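Local coordinates for protein extracellular invertase (Aspergillus kawachii, PDB 5XHA) that probably hydrolyses sucrose and related beta-fructofuranosides outside the cell, releasing fructose as a member of glycoside hydrolase family 32, at residues A[242-247]-A[270-275]; A[287-292]-A[319-324]; A[524-529]-A[554-559]. All coordinates share one frame; numbering follows the deposited sequence.

Overall arrangement
Interactions 1 and 2 both lie in the N-terminal beta-propeller and touch: strands 265-274 and 286-298 are neighbours in one sheet. Interaction 1 joins an incoming loop to its blade through backbone hydrogen bonds and aromatic packing. Interaction 2 joins two blades by side chains, with a sodium ion at its margin, and lies nearest the centre of the chain. Interaction 3 belongs to the C-terminal beta-sandwich, its centre about 20 Å from that of interaction 2, and relies on leucine packing and a buttressed arginine. All three are largely buried. Fructose units lie beside each contact; those of chains B and E, bonded O1 to C2, run past interactions 1 and 2.

Interaction 1: A[242-247]-A[270-275]; sequences RWAFNF and IGTEGS. With FRU (beta-D-fructofuranose), chain D; FRU (beta-D-fructofuranose), chain B.
Thr272 and Ile270 both hold a branch between their own backbone N and carbonyl carbon: in Thr272 it is OG1 (chi1 74°), brought up to the carbonyl of Arg242, and in Ile270 it is CG1 (chi1 44°), which carries CD1 onto the Phe247 ring. The contact belongs to the fourth blade of the five-bladed beta-propeller of family 32, where the loop 242-247 enters the blade alongside the end of strand 265-274. Thr272 OG1 donates to Arg242 O at 2.9 Å, tying the loop to the strand before regular pairing starts. Phe245 N then donates to Glu273 O at 2.9 Å, and Glu273 N returns a bond of 3.0 Å to Asn246 O. Phe247 and Thr272 follow as an antiparallel non-hydrogen-bonded pair, their side chains running alongside each other on one face of the sheet.

On that face Ile270 CD1 makes a CH-pi contact, 3.7 Å from the centroid of the Phe247 ring, and also meets the Trp243 indole. Trp226 packs against both aromatic rings. At the other end the Phe245 ring, stacked with Trp125, turns its edge to Ser275, and the carbonyl Phe245 O lies near C6 of the chain D fructose. Asn246 is held twice, OD1 by Thr167 and ND2 by the carboxylate of Glu273. Glu273 OE1 is shared between Thr284 OG1 and O3 of the chain B fructose, while Glu273 OE2 receives Asn246 ND2 through its anti lone pair at 3.0 Å, the amide and carboxylate planes standing 66° apart.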
# COMPACT_ATOMS: atom_id res chain seq x y z
N ARG A 242 -0.23 31.93 -9.63
CA ARG A 242 -1.51 31.28 -9.38
C ARG A 242 -1.30 30.08 -8.45
O ARG A 242 -0.21 29.51 -8.38
CB ARG A 242 -2.18 30.85 -10.69
CG ARG A 242 -2.18 31.92 -11.81
CD ARG A 242 -3.11 31.54 -12.97
NE ARG A 242 -4.50 31.51 -12.53
CZ ARG A 242 -5.30 32.58 -12.41
NH1 ARG A 242 -4.87 33.80 -12.72
NH2 ARG A 242 -6.54 32.44 -11.96
N TRP A 243 -2.35 29.72 -7.72
CA TRP A 243 -2.37 28.46 -6.97
C TRP A 243 -2.42 27.28 -7.95
O TRP A 243 -1.96 26.18 -7.64
CB TRP A 243 -3.56 28.41 -6.01
CG TRP A 243 -3.64 29.56 -5.02
CD1 TRP A 243 -4.76 30.32 -4.74
CD2 TRP A 243 -2.59 30.08 -4.20
NE1 TRP A 243 -4.46 31.27 -3.79
CE2 TRP A 243 -3.14 31.15 -3.44
CE3 TRP A 243 -1.24 29.76 -4.03
CZ2 TRP A 243 -2.37 31.88 -2.52
CZ3 TRP A 243 -0.48 30.49 -3.12
CH2 TRP A 243 -1.05 31.54 -2.38
N ALA A 244 -3.00 27.52 -9.12
CA ALA A 244 -2.91 26.62 -10.26
C ALA A 244 -3.56 25.25 -9.99
O ALA A 244 -4.53 25.15 -9.22
CB ALA A 244 -1.46 26.49 -10.70
N PHE A 245 -3.06 24.20 -10.62
CA PHE A 245 -3.76 22.94 -10.67
C PHE A 245 -3.23 21.90 -9.69
O PHE A 245 -3.87 20.87 -9.49
CB PHE A 245 -3.70 22.41 -12.09
CG PHE A 245 -4.45 23.26 -13.07
CD1 PHE A 245 -5.79 23.02 -13.34
CD2 PHE A 245 -3.82 24.29 -13.74
CE1 PHE A 245 -6.49 23.79 -14.27
CE2 PHE A 245 -4.52 25.07 -14.66
CZ PHE A 245 -5.85 24.82 -14.93
N ASN A 246 -2.08 22.16 -9.07
CA ASN A 246 -1.52 21.18 -8.13
C ASN A 246 -0.40 21.82 -7.32
O ASN A 246 0.32 22.63 -7.86
CB ASN A 246 -0.99 19.96 -8.91
CG ASN A 246 -0.59 18.82 -8.00
OD1 ASN A 246 -1.43 18.29 -7.25
ND2 ASN A 246 0.68 18.42 -8.05
N PHE A 247 -0.28 21.47 -6.03
CA PHE A 247 0.83 21.92 -5.20
C PHE A 247 1.90 20.83 -5.11
O PHE A 247 1.59 19.66 -4.94
CB PHE A 247 0.41 22.25 -3.76
CG PHE A 247 -0.41 23.52 -3.59
CD1 PHE A 247 -0.51 24.48 -4.59
CD2 PHE A 247 -1.07 23.74 -2.40
CE1 PHE A 247 -1.26 25.62 -4.40
CE2 PHE A 247 -1.83 24.89 -2.20
CZ PHE A 247 -1.92 25.82 -3.21
N ILE A 270 5.87 26.54 -1.78
CA ILE A 270 5.28 25.53 -2.65
C ILE A 270 5.67 25.80 -4.08
O ILE A 270 5.91 26.95 -4.46
CB ILE A 270 3.74 25.53 -2.64
CG1 ILE A 270 3.20 26.95 -2.72
CG2 ILE A 270 3.20 24.83 -1.40
CD1 ILE A 270 1.72 27.00 -2.99
N GLY A 271 5.73 24.74 -4.86
CA GLY A 271 5.65 24.86 -6.30
C GLY A 271 4.19 24.72 -6.68
O GLY A 271 3.46 23.93 -6.07
N THR A 272 3.75 25.50 -7.66
CA THR A 272 2.42 25.27 -8.26
C THR A 272 2.60 24.93 -9.73
O THR A 272 3.43 25.52 -10.42
CB THR A 272 1.45 26.47 -8.10
OG1 THR A 272 1.82 27.54 -8.98
CG2 THR A 272 1.47 26.97 -6.68
N GLU A 273 1.82 23.93 -10.17
CA GLU A 273 1.82 23.46 -11.55
C GLU A 273 0.66 24.09 -12.30
O GLU A 273 -0.52 23.80 -12.01
CB GLU A 273 1.67 21.94 -11.59
CG GLU A 273 2.77 21.19 -10.87
CD GLU A 273 2.79 19.73 -11.26
OE1 GLU A 273 3.17 19.43 -12.42
OE2 GLU A 273 2.39 18.89 -10.42
N GLY A 274 1.00 24.96 -13.25
CA GLY A 274 0.04 25.72 -14.02
C GLY A 274 -0.02 25.29 -15.48
O GLY A 274 0.78 24.48 -15.95
N SER A 275 -0.99 25.87 -16.19
CA SER A 275 -1.29 25.51 -17.56
C SER A 275 -2.19 26.58 -18.18
O SER A 275 -2.99 27.19 -17.48
CB SER A 275 -2.04 24.18 -17.57
OG SER A 275 -2.48 23.83 -18.86
C1 FRU D . -10.46 18.10 -13.36
C2 FRU D . -9.47 19.24 -13.50
C3 FRU D . -8.27 18.72 -14.29
C4 FRU D . -7.18 18.62 -13.24
C5 FRU D . -7.78 19.02 -11.89
C6 FRU D . -6.92 19.99 -11.06
O1 FRU D . -9.83 16.97 -12.73
O2 FRU D . -10.10 20.37 -14.13
O3 FRU D . -7.88 19.57 -15.37
O4 FRU D . -6.69 17.28 -13.24
O5 FRU D . -9.06 19.59 -12.18
O6 FRU D . -7.53 20.33 -9.80
C1 FRU B . 7.49 17.08 -10.76
C2 FRU B . 6.82 16.14 -11.79
C3 FRU B . 5.34 16.45 -12.11
C4 FRU B . 4.80 15.10 -12.57
C5 FRU B . 5.79 14.07 -12.00
C6 FRU B . 6.47 13.24 -13.09
O1 FRU B . 7.52 16.57 -9.42
O2 FRU B . 7.57 16.22 -13.02
O3 FRU B . 5.07 17.46 -13.12
O4 FRU B . 3.46 14.92 -12.12
O5 FRU B . 6.82 14.78 -11.32
O6 FRU B . 6.19 11.87 -12.84

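Interaction 2: A[287-292]-A[319-324]; sequences HDMLWV and YAAAGK. With NA (sodium ion), chain C; FRU (beta-D-fructofuranose), chain E.
His287, whose side chain lies against Tyr319, gives its carbonyl oxygen to a sodium ion, His287 O standing 2.2 Å from the metal. Ser318 O, Phe316 O, Gly315 O and two waters complete six ligands. The ion thereby ties the strand holding His287 to the chain leading directly into Tyr319, and one of its waters also accepts a hydrogen bond from Met289 N.

Beside the metal, the imidazole and phenol form a T-shaped pair. The His287 ring presents its CD2 edge to a face of Tyr319, with centroids 4.8 Å apart and planes at 89°. His287 CB adds a CH-pi contact, 3.9 Å from the centroid of the Tyr319 ring. The rim of the phenol meets the backbone too, Asp288 O lying 3.5 Å from Tyr319 CE1. Phe353 stacks on His287, and Tyr319 OH is hydrogen-bonded to Glu248, which probably limits how the two rings can turn. The Tyr319 edge also borders O1 of the chain E fructose, a sugar held by Asp41, Asp171, Arg170 and the backbone N of Asp99, so Tyr319 lines part of the sugar-binding pocket.

Further along, Met289, bent at chi2 (53°) and again at chi3, sets its sulfur against the backbone of Ala320 and Ala321. Ala321 N points almost straight at it, a weak hydrogen bond of 3.4 Å to Met289 SD, and the methyl Ala321 CB lies 3.8 Å from the same sulfur.

The two strands diverge beyond this point. Strand 286-298 pairs with 265-274 and 302-311 in the fourth blade of the propeller, whereas strand 318-326 pairs with 341-348 in the fifth, and the contact bridges these neighbouring blades.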
# COMPACT_ATOMS: atom_id res chain seq x y z
N HIS A 287 5.73 26.65 -14.01
CA HIS A 287 6.25 26.15 -12.74
C HIS A 287 6.55 27.32 -11.81
O HIS A 287 7.64 27.88 -11.86
CB HIS A 287 7.52 25.33 -13.00
CG HIS A 287 7.27 24.00 -13.64
ND1 HIS A 287 7.04 23.85 -14.99
CD2 HIS A 287 7.24 22.74 -13.13
CE1 HIS A 287 6.89 22.57 -15.28
NE2 HIS A 287 6.98 21.88 -14.17
N ASP A 288 5.59 27.68 -10.95
CA ASP A 288 5.72 28.85 -10.05
C ASP A 288 6.30 28.46 -8.69
O ASP A 288 5.83 27.52 -8.05
CB ASP A 288 4.36 29.53 -9.80
CG ASP A 288 3.89 30.41 -10.97
OD1 ASP A 288 4.63 30.66 -11.94
OD2 ASP A 288 2.73 30.85 -10.90
N MET A 289 7.30 29.22 -8.23
CA MET A 289 7.97 28.98 -6.97
C MET A 289 7.56 30.04 -5.96
O MET A 289 8.19 31.10 -5.86
CB MET A 289 9.48 28.97 -7.16
CG MET A 289 10.28 28.51 -5.95
SD MET A 289 9.73 26.91 -5.33
CE MET A 289 8.97 27.36 -3.78
N LEU A 290 6.50 29.73 -5.22
CA LEU A 290 5.84 30.67 -4.32
C LEU A 290 6.19 30.49 -2.84
O LEU A 290 6.59 29.40 -2.38
CB LEU A 290 4.32 30.51 -4.47
CG LEU A 290 3.74 30.58 -5.89
CD1 LEU A 290 2.22 30.50 -5.84
CD2 LEU A 290 4.16 31.85 -6.61
N TRP A 291 6.06 31.60 -2.11
CA TRP A 291 6.04 31.61 -0.66
C TRP A 291 4.72 32.24 -0.24
O TRP A 291 4.14 33.03 -0.99
CB TRP A 291 7.22 32.38 -0.06
CG TRP A 291 7.25 33.89 -0.33
CD1 TRP A 291 8.00 34.53 -1.29
CD2 TRP A 291 6.53 34.93 0.37
NE1 TRP A 291 7.78 35.89 -1.24
CE2 TRP A 291 6.88 36.16 -0.24
CE3 TRP A 291 5.60 34.92 1.43
CZ2 TRP A 291 6.36 37.40 0.20
CZ3 TRP A 291 5.08 36.16 1.86
CH2 TRP A 291 5.45 37.38 1.24
N VAL A 292 4.25 31.86 0.94
CA VAL A 292 2.96 32.30 1.46
C VAL A 292 3.07 32.45 2.97
O VAL A 292 3.56 31.55 3.66
CB VAL A 292 1.85 31.28 1.16
CG1 VAL A 292 0.48 31.85 1.51
CG2 VAL A 292 1.89 30.84 -0.30
N TYR A 319 12.14 26.43 -9.27
CA TYR A 319 11.07 25.60 -8.79
C TYR A 319 11.50 24.75 -7.59
O TYR A 319 12.68 24.72 -7.24
CB TYR A 319 10.59 24.68 -9.94
CG TYR A 319 9.22 24.13 -9.74
CD1 TYR A 319 8.14 24.97 -9.53
CD2 TYR A 319 8.98 22.74 -9.76
CE1 TYR A 319 6.87 24.48 -9.35
CE2 TYR A 319 7.70 22.24 -9.54
CZ TYR A 319 6.65 23.12 -9.35
OH TYR A 319 5.36 22.68 -9.14
N ALA A 320 10.53 24.08 -6.96
CA ALA A 320 10.76 22.92 -6.10
C ALA A 320 11.69 23.14 -4.93
O ALA A 320 12.40 22.23 -4.53
CB ALA A 320 11.25 21.74 -6.93
N ALA A 321 11.65 24.31 -4.32
CA ALA A 321 12.58 24.63 -3.25
C ALA A 321 12.45 23.67 -2.08
O ALA A 321 11.33 23.30 -1.69
CB ALA A 321 12.38 26.06 -2.78
N ALA A 322 13.60 23.29 -1.53
CA ALA A 322 13.64 22.55 -0.28
C ALA A 322 14.55 23.26 0.69
O ALA A 322 15.70 23.60 0.38
CB ALA A 322 14.12 21.13 -0.50
N GLY A 323 14.03 23.43 1.89
CA GLY A 323 14.70 24.12 2.96
C GLY A 323 14.57 23.32 4.24
O GLY A 323 13.83 22.32 4.32
N LYS A 324 15.30 23.77 5.24
CA LYS A 324 15.39 23.06 6.48
C LYS A 324 15.83 24.00 7.57
O LYS A 324 16.63 24.89 7.34
CB LYS A 324 16.43 21.94 6.37
CG LYS A 324 16.37 20.92 7.51
CD LYS A 324 15.03 20.17 7.50
CE LYS A 324 15.03 18.92 8.38
NZ LYS A 324 13.78 18.14 8.21
NA NA C . 9.50 29.16 -11.94
C1 FRU E . 8.71 18.64 -8.61
C2 FRU E . 8.54 17.09 -8.51
C3 FRU E . 8.22 16.67 -7.07
C4 FRU E . 8.67 15.21 -7.08
C5 FRU E . 9.89 15.22 -8.00
C6 FRU E . 9.98 14.01 -8.91
O1 FRU E . 9.62 19.03 -9.66
O3 FRU E . 6.85 16.87 -6.70
O4 FRU E . 9.03 14.70 -5.79
O5 FRU E . 9.80 16.43 -8.78
O6 FRU E . 11.00 14.19 -9.91
O HOH W 1 7.90 30.45 -13.08
O HOH W 2 8.87 30.80 -10.33

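Interaction 3: A[524-529]-A[554-559]; sequences LRLFDV and YANGRF. With FRU (beta-D-fructofuranose), chain F.
Leu524 packs with both methyls on the 554-559 hairpin: CD2 lies 3.9 Å from Ala555 CB, and CD1 sits 4.0 Å from Phe559 CB. Leu524 CD1 is also close to the NE end of Arg558, the two side chains crossing at about a right angle. Arg558 reaches back over the other segment. With its CG set between the backbone N and the carbonyl carbon (chi1 67°) and its chain extended from there to NE, it delivers the guanidinium to the backbone of Arg525. The link from Arg558 NH2 to Arg525 O is short at 2.5 Å but poorly directed, with 122° at the hydrogen, and counts only as a weak, doubtful hydrogen bond. Over one face of the guanidinium stands the Phe527 rim, Phe527 CE2 lying 3.7 Å from Arg558 NH2 and the two planes tilted by 48°.

A firmer anchor comes from the next shell. Glu538 forms a salt bridge with Arg558 NH1 and accepts a hydrogen bond from Phe527 N, so one carboxylate positions both partners. Arg525 is pinned in turn by Glu496 and Glu392. On the hairpin, Arg558 and Phe559 both face Ala555, a classic beta bulge, closed by 3.1 Å bonds from Ala555 N to Phe559 O and from Arg558 N to Ala555 O. At the turn itself, Gly557 N donates to O6 of the chain F fructose.

In the C-terminal beta-sandwich, residues 524-527 connect strand 520-523 of one sheet to strand 528-531 of the other. The bulged turn joins strands 550-555 and 559-564 of that second sheet, while Arg558 also packs on strands 366-385 and 408-418, which lie outside that sheet.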
# COMPACT_ATOMS: atom_id res chain seq x y z
N LEU A 524 8.57 43.79 -8.89
CA LEU A 524 9.14 44.42 -7.71
C LEU A 524 8.61 45.86 -7.60
O LEU A 524 8.82 46.66 -8.51
CB LEU A 524 10.66 44.43 -7.79
CG LEU A 524 11.34 45.17 -6.63
CD1 LEU A 524 11.19 44.39 -5.33
CD2 LEU A 524 12.79 45.43 -6.93
N ARG A 525 7.94 46.16 -6.48
CA ARG A 525 7.45 47.51 -6.18
C ARG A 525 8.50 48.24 -5.38
O ARG A 525 8.96 47.74 -4.36
CB ARG A 525 6.15 47.48 -5.39
CG ARG A 525 5.68 48.86 -4.87
CD ARG A 525 4.17 48.91 -4.68
NE ARG A 525 3.49 48.86 -5.97
CZ ARG A 525 2.18 48.69 -6.13
NH1 ARG A 525 1.36 48.56 -5.09
NH2 ARG A 525 1.68 48.65 -7.35
N LEU A 526 8.89 49.42 -5.86
CA LEU A 526 9.69 50.35 -5.06
C LEU A 526 8.70 51.36 -4.45
O LEU A 526 8.02 52.09 -5.18
CB LEU A 526 10.73 51.06 -5.92
CG LEU A 526 11.75 50.12 -6.55
CD1 LEU A 526 12.51 50.83 -7.66
CD2 LEU A 526 12.69 49.57 -5.47
N PHE A 527 8.60 51.36 -3.13
CA PHE A 527 7.59 52.19 -2.46
C PHE A 527 8.01 53.65 -2.37
O PHE A 527 9.16 54.00 -2.67
CB PHE A 527 7.30 51.64 -1.06
CG PHE A 527 6.72 50.26 -1.07
CD1 PHE A 527 5.35 50.07 -1.29
CD2 PHE A 527 7.53 49.15 -0.86
CE1 PHE A 527 4.81 48.79 -1.31
CE2 PHE A 527 6.99 47.87 -0.88
CZ PHE A 527 5.64 47.69 -1.10
N ASP A 528 7.07 54.50 -1.99
CA ASP A 528 7.41 55.87 -1.60
C ASP A 528 7.78 55.80 -0.16
O ASP A 528 7.03 55.22 0.62
CB ASP A 528 6.24 56.82 -1.83
CG ASP A 528 5.86 56.90 -3.28
OD1 ASP A 528 6.76 57.09 -4.12
OD2 ASP A 528 4.66 56.75 -3.59
N VAL A 529 8.95 56.32 0.18
CA VAL A 529 9.47 56.31 1.55
C VAL A 529 9.84 57.72 2.05
O VAL A 529 10.17 58.61 1.25
CB VAL A 529 10.70 55.39 1.71
CG1 VAL A 529 10.29 53.94 1.53
CG2 VAL A 529 11.82 55.77 0.74
N TYR A 554 19.25 39.53 -7.02
CA TYR A 554 18.61 39.88 -5.76
C TYR A 554 18.34 41.38 -5.70
O TYR A 554 19.11 42.19 -6.25
CB TYR A 554 19.54 39.51 -4.60
CG TYR A 554 19.80 38.02 -4.45
CD1 TYR A 554 20.76 37.38 -5.23
CD2 TYR A 554 19.09 37.27 -3.53
CE1 TYR A 554 21.01 36.03 -5.10
CE2 TYR A 554 19.33 35.90 -3.38
CZ TYR A 554 20.29 35.28 -4.17
OH TYR A 554 20.52 33.93 -4.02
N ALA A 555 17.25 41.76 -5.02
CA ALA A 555 16.94 43.19 -4.79
C ALA A 555 16.22 43.42 -3.48
O ALA A 555 15.25 42.72 -3.17
CB ALA A 555 16.11 43.75 -5.94
N ASN A 556 16.73 44.38 -2.70
CA ASN A 556 16.01 44.98 -1.57
C ASN A 556 15.68 43.97 -0.46
O ASN A 556 14.72 44.17 0.31
CB ASN A 556 14.72 45.68 -2.07
CG ASN A 556 14.99 46.97 -2.86
OD1 ASN A 556 14.47 48.05 -2.53
ND2 ASN A 556 15.75 46.85 -3.91
N GLY A 557 16.47 42.91 -0.35
CA GLY A 557 16.27 41.87 0.66
C GLY A 557 14.97 41.08 0.53
O GLY A 557 14.61 40.36 1.45
N ARG A 558 14.27 41.22 -0.58
CA ARG A 558 12.96 40.62 -0.69
C ARG A 558 12.63 40.12 -2.09
O ARG A 558 11.49 39.84 -2.39
CB ARG A 558 11.90 41.63 -0.24
CG ARG A 558 11.74 42.85 -1.14
CD ARG A 558 10.79 43.85 -0.52
NE ARG A 558 10.40 44.88 -1.48
CZ ARG A 558 10.73 46.17 -1.43
NH1 ARG A 558 11.48 46.65 -0.44
NH2 ARG A 558 10.31 46.99 -2.37
N PHE A 559 13.63 39.99 -2.95
CA PHE A 559 13.36 39.65 -4.33
C PHE A 559 14.51 38.83 -4.88
O PHE A 559 15.66 39.14 -4.61
CB PHE A 559 13.18 40.93 -5.15
CG PHE A 559 13.04 40.70 -6.62
CD1 PHE A 559 14.16 40.60 -7.43
CD2 PHE A 559 11.79 40.61 -7.20
CE1 PHE A 559 14.05 40.39 -8.78
CE2 PHE A 559 11.66 40.42 -8.55
CZ PHE A 559 12.79 40.32 -9.35
C1 FRU F . 23.48 43.37 -0.10
C2 FRU F . 22.60 42.25 0.49
C3 FRU F . 23.00 40.81 0.09
C4 FRU F . 21.65 40.15 -0.10
C5 FRU F . 20.85 41.28 -0.73
C6 FRU F . 19.34 41.13 -0.56
O1 FRU F . 24.75 43.49 0.56
O2 FRU F . 22.52 42.34 1.93
O3 FRU F . 23.78 40.12 1.08
O4 FRU F . 21.66 38.93 -0.87
O5 FRU F . 21.32 42.47 -0.09
O6 FRU F . 18.62 41.59 -1.73